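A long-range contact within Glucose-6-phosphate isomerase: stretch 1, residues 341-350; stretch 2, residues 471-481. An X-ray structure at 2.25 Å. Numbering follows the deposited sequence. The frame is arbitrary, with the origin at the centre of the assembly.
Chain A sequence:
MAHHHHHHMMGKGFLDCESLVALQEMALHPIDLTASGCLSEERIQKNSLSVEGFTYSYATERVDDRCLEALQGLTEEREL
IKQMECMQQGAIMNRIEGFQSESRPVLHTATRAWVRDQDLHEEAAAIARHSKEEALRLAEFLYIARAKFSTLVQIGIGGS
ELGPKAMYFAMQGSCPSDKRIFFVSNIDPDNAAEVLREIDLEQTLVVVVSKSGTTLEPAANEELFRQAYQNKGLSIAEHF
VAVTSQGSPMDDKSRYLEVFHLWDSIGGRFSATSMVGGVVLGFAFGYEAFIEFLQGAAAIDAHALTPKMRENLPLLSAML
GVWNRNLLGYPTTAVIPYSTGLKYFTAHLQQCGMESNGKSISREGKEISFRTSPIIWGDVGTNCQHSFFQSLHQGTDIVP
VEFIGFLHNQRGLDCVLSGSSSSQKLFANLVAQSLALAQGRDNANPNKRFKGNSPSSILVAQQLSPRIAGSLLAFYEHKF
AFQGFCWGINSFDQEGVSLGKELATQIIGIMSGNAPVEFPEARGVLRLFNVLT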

# COMPACT_ATOMS: atom_id res chain seq x y z
N GLY A 341 -3.12 1.86 -14.61
CA GLY A 341 -2.37 3.10 -14.65
C GLY A 341 -2.29 3.81 -13.31
O GLY A 341 -1.32 4.50 -13.03
N LEU A 342 -3.31 3.64 -12.46
CA LEU A 342 -3.32 4.24 -11.13
C LEU A 342 -2.68 3.34 -10.06
O LEU A 342 -2.99 3.49 -8.87
N LYS A 343 -1.80 2.42 -10.46
CA LYS A 343 -1.21 1.50 -9.49
C LYS A 343 -0.45 2.23 -8.39
O LYS A 343 -0.39 1.74 -7.25
N TYR A 344 0.12 3.40 -8.68
CA TYR A 344 0.88 4.13 -7.66
C TYR A 344 0.13 5.33 -7.10
O TYR A 344 0.70 6.08 -6.30
N PHE A 345 -1.14 5.52 -7.47
CA PHE A 345 -1.87 6.71 -7.05
C PHE A 345 -2.22 6.69 -5.56
O PHE A 345 -2.15 7.72 -4.89
N THR A 346 -2.59 5.52 -5.02
CA THR A 346 -2.96 5.43 -3.61
C THR A 346 -1.77 5.73 -2.69
O THR A 346 -1.93 6.34 -1.63
N ALA A 347 -0.57 5.30 -3.08
CA ALA A 347 0.60 5.59 -2.27
C ALA A 347 0.81 7.10 -2.16
O ALA A 347 1.11 7.62 -1.08
N HIS A 348 0.62 7.82 -3.27
CA HIS A 348 0.75 9.27 -3.24
C HIS A 348 -0.37 9.93 -2.44
O HIS A 348 -0.12 10.88 -1.69
N LEU A 349 -1.61 9.48 -2.62
CA LEU A 349 -2.71 10.02 -1.83
C LEU A 349 -2.45 9.82 -0.34
O LEU A 349 -2.72 10.70 0.48
N GLN A 350 -1.95 8.63 0.02
CA GLN A 350 -1.65 8.34 1.41
C GLN A 350 -0.68 9.36 2.00
O GLN A 350 -0.86 9.81 3.14
N SER A 471 -6.74 16.35 -13.35
CA SER A 471 -7.95 16.66 -12.59
C SER A 471 -8.04 15.80 -11.34
O SER A 471 -8.41 16.29 -10.27
N LEU A 472 -7.71 14.50 -11.46
CA LEU A 472 -7.78 13.60 -10.31
C LEU A 472 -6.79 14.02 -9.23
O LEU A 472 -7.11 13.98 -8.04
N LEU A 473 -5.58 14.41 -9.64
CA LEU A 473 -4.61 14.91 -8.68
C LEU A 473 -5.16 16.12 -7.94
O LEU A 473 -5.20 16.14 -6.71
N ALA A 474 -5.62 17.14 -8.69
CA ALA A 474 -6.10 18.36 -8.05
C ALA A 474 -7.32 18.08 -7.19
O ALA A 474 -7.50 18.69 -6.12
N PHE A 475 -8.17 17.15 -7.63
CA PHE A 475 -9.33 16.73 -6.86
C PHE A 475 -8.96 16.35 -5.44
O PHE A 475 -9.58 16.80 -4.47
N TYR A 476 -7.94 15.49 -5.29
CA TYR A 476 -7.57 15.00 -3.97
C TYR A 476 -6.81 16.07 -3.19
O TYR A 476 -6.98 16.18 -1.97
N GLU A 477 -5.99 16.87 -3.88
CA GLU A 477 -5.34 17.99 -3.20
C GLU A 477 -6.38 18.88 -2.53
O GLU A 477 -6.23 19.24 -1.36
N HIS A 478 -7.47 19.18 -3.23
CA HIS A 478 -8.48 20.06 -2.64
C HIS A 478 -9.38 19.34 -1.63
O HIS A 478 -9.79 19.96 -0.65
N LYS A 479 -9.67 18.06 -1.85
CA LYS A 479 -10.35 17.27 -0.83
C LYS A 479 -9.64 17.39 0.51
O LYS A 479 -10.27 17.69 1.53
N PHE A 480 -8.33 17.16 0.53
CA PHE A 480 -7.60 17.19 1.80
C PHE A 480 -7.52 18.60 2.36
O PHE A 480 -7.63 18.79 3.58
N ALA A 481 -7.37 19.60 1.49
CA ALA A 481 -7.39 20.99 1.92
C ALA A 481 -8.73 21.36 2.56
O ALA A 481 -8.77 22.03 3.59

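Two helical segments far apart in sequence pack side by side through a small, buried, mostly apolar seam of leucine and aromatic side chains, with no direct hydrogen bond between them and two waters joining their polar edge. The axes of helix 345-350 and helix 471-481 run in roughly the same direction, 27° apart, and come within 11.3 Å; that spacing leaves room for large side chains between the backbones. Leu342, Phe345 and Leu349 point toward the second stretch, which answers with Leu472, Tyr476 and Phe480. Leu342 (m, t) brings CD1 to 4.1 Å from CD1 of Leu472, whose chi1 of -99° lies between wells. Phe345 adopts chi1 t and reaches across with its ring tip: CZ lies 3.8 Å from CD2 of Tyr476 and 3.9 Å from the backbone O of Leu472, the latter at the ring edge. The Phe345 and Tyr476 rings meet obliquely, with centroids 5.7 Å apart and planes at 74°. Leu349 (m, t) has the largest covered area in the contact. Leu349 CD1 sits over one face of the Tyr476 ring (chi1 m), 3.7 Å from the centroid in a CH-pi contact, while Leu349 CD2 approaches Tyr476 CG to a tight 3.3 Å and lies 4.4 Å from CE2 of Phe480 (chi1 m). His348 (chi1 t) and Leu473 (t, p) both leave their backbones sideways, yet their ends converge, with His348 NE2 3.3 Å from Leu473 CD1. The same NE2 meets both waters: water 1 lies 3.0 Å from His348 NE2 and donates to Glu477 OE2 at a short 2.4 Å, whereas water 2 makes a weak 3.3 Å bond with His348 NE2 and donates to Leu473 O at 3.0 Å. Tyr476 OH is hydrogen-bonded elsewhere in the structure, and the Tyr476 ring contributes to this contact by packing alone.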

# COMPACT_ATOMS: atom_id res chain seq x y z
CB LEU A 342 -4.75 4.62 -10.74
CG LEU A 342 -5.35 5.75 -11.60
CD1 LEU A 342 -6.82 6.07 -11.26
CD2 LEU A 342 -4.48 7.01 -11.49
CB LYS A 343 -0.29 0.49 -10.19
CG LYS A 343 -0.51 -0.94 -9.71
CD LYS A 343 -0.51 -1.99 -10.83
CE LYS A 343 0.90 -2.27 -11.37
NZ LYS A 343 0.89 -3.29 -12.47
CB TYR A 344 2.24 4.58 -8.21
CG TYR A 344 3.11 3.46 -8.71
CD1 TYR A 344 4.01 2.81 -7.87
CD2 TYR A 344 3.03 3.04 -10.03
CE1 TYR A 344 4.82 1.78 -8.34
CE2 TYR A 344 3.81 2.01 -10.51
CZ TYR A 344 4.70 1.39 -9.67
OH TYR A 344 5.46 0.36 -10.20
CB PHE A 345 -3.13 6.86 -7.89
CG PHE A 345 -3.83 8.18 -7.73
CD1 PHE A 345 -3.13 9.37 -7.86
CD2 PHE A 345 -5.20 8.22 -7.49
CE1 PHE A 345 -3.78 10.60 -7.72
CE2 PHE A 345 -5.86 9.44 -7.35
CZ PHE A 345 -5.14 10.64 -7.47
CB THR A 346 -3.54 4.05 -3.30
OG1 THR A 346 -4.77 3.87 -4.02
CG2 THR A 346 -3.83 3.89 -1.82
CB ALA A 347 1.84 4.91 -2.85
CB HIS A 348 0.75 9.83 -4.65
CG HIS A 348 0.50 11.31 -4.68
ND1 HIS A 348 1.38 12.21 -4.10
CD2 HIS A 348 -0.53 12.03 -5.16
CE1 HIS A 348 0.90 13.43 -4.25
NE2 HIS A 348 -0.26 13.35 -4.89
CB LEU A 349 -4.02 9.34 -2.23
CG LEU A 349 -4.50 9.54 -3.66
CD1 LEU A 349 -5.83 8.83 -3.91
CD2 LEU A 349 -4.62 11.04 -3.93
CB GLN A 350 -1.11 6.91 1.50
CG GLN A 350 -0.57 6.46 2.83
CD GLN A 350 0.00 5.06 2.70
OE1 GLN A 350 1.08 4.89 2.14
NE2 GLN A 350 -0.74 4.05 3.17
CB SER A 471 -9.18 16.48 -13.48
OG SER A 471 -9.18 17.43 -14.54
CB LEU A 472 -7.48 12.17 -10.75
CG LEU A 472 -8.65 11.21 -10.99
CD1 LEU A 472 -8.12 9.93 -11.58
CD2 LEU A 472 -9.41 10.94 -9.69
CB LEU A 473 -3.30 15.24 -9.38
CG LEU A 473 -2.17 15.78 -8.50
CD1 LEU A 473 -1.62 14.66 -7.64
CD2 LEU A 473 -1.08 16.34 -9.36
CB ALA A 474 -6.42 19.43 -9.11
CB PHE A 475 -10.00 15.57 -7.56
CG PHE A 475 -11.06 14.92 -6.77
CD1 PHE A 475 -12.31 15.52 -6.64
CD2 PHE A 475 -10.85 13.68 -6.18
CE1 PHE A 475 -13.33 14.90 -5.91
CE2 PHE A 475 -11.86 13.05 -5.46
CZ PHE A 475 -13.10 13.65 -5.33
CB TYR A 476 -6.76 13.71 -4.09
CG TYR A 476 -7.64 12.48 -4.09
CD1 TYR A 476 -8.20 12.02 -2.90
CD2 TYR A 476 -7.96 11.80 -5.27
CE1 TYR A 476 -9.03 10.91 -2.88
CE2 TYR A 476 -8.79 10.69 -5.26
CZ TYR A 476 -9.32 10.25 -4.05
OH TYR A 476 -10.14 9.14 -3.99
CB GLU A 477 -4.49 18.80 -4.19
CG GLU A 477 -3.28 18.03 -4.72
CD GLU A 477 -2.40 18.85 -5.64
OE1 GLU A 477 -2.81 19.95 -6.08
OE2 GLU A 477 -1.27 18.38 -5.92
CB HIS A 478 -9.30 20.70 -3.76
CG HIS A 478 -8.47 21.60 -4.60
ND1 HIS A 478 -7.47 22.38 -4.06
CD2 HIS A 478 -8.42 21.80 -5.94
CE1 HIS A 478 -6.87 23.05 -5.03
NE2 HIS A 478 -7.43 22.72 -6.17
CB LYS A 479 -10.42 15.79 -1.23
CG LYS A 479 -10.95 14.94 -0.08
CD LYS A 479 -10.79 13.46 -0.29
CE LYS A 479 -11.58 12.70 0.75
NZ LYS A 479 -11.18 11.28 0.79
CB PHE A 480 -6.21 16.58 1.59
CG PHE A 480 -6.24 15.15 1.13
CD1 PHE A 480 -7.09 14.23 1.73
CD2 PHE A 480 -5.44 14.71 0.09
CE1 PHE A 480 -7.14 12.90 1.29
CE2 PHE A 480 -5.47 13.38 -0.34
CZ PHE A 480 -6.32 12.48 0.26
CB ALA A 481 -7.09 21.93 0.74
O HOH W 1 -0.43 16.32 -4.90
O HOH W 2 -3.30 14.74 -4.93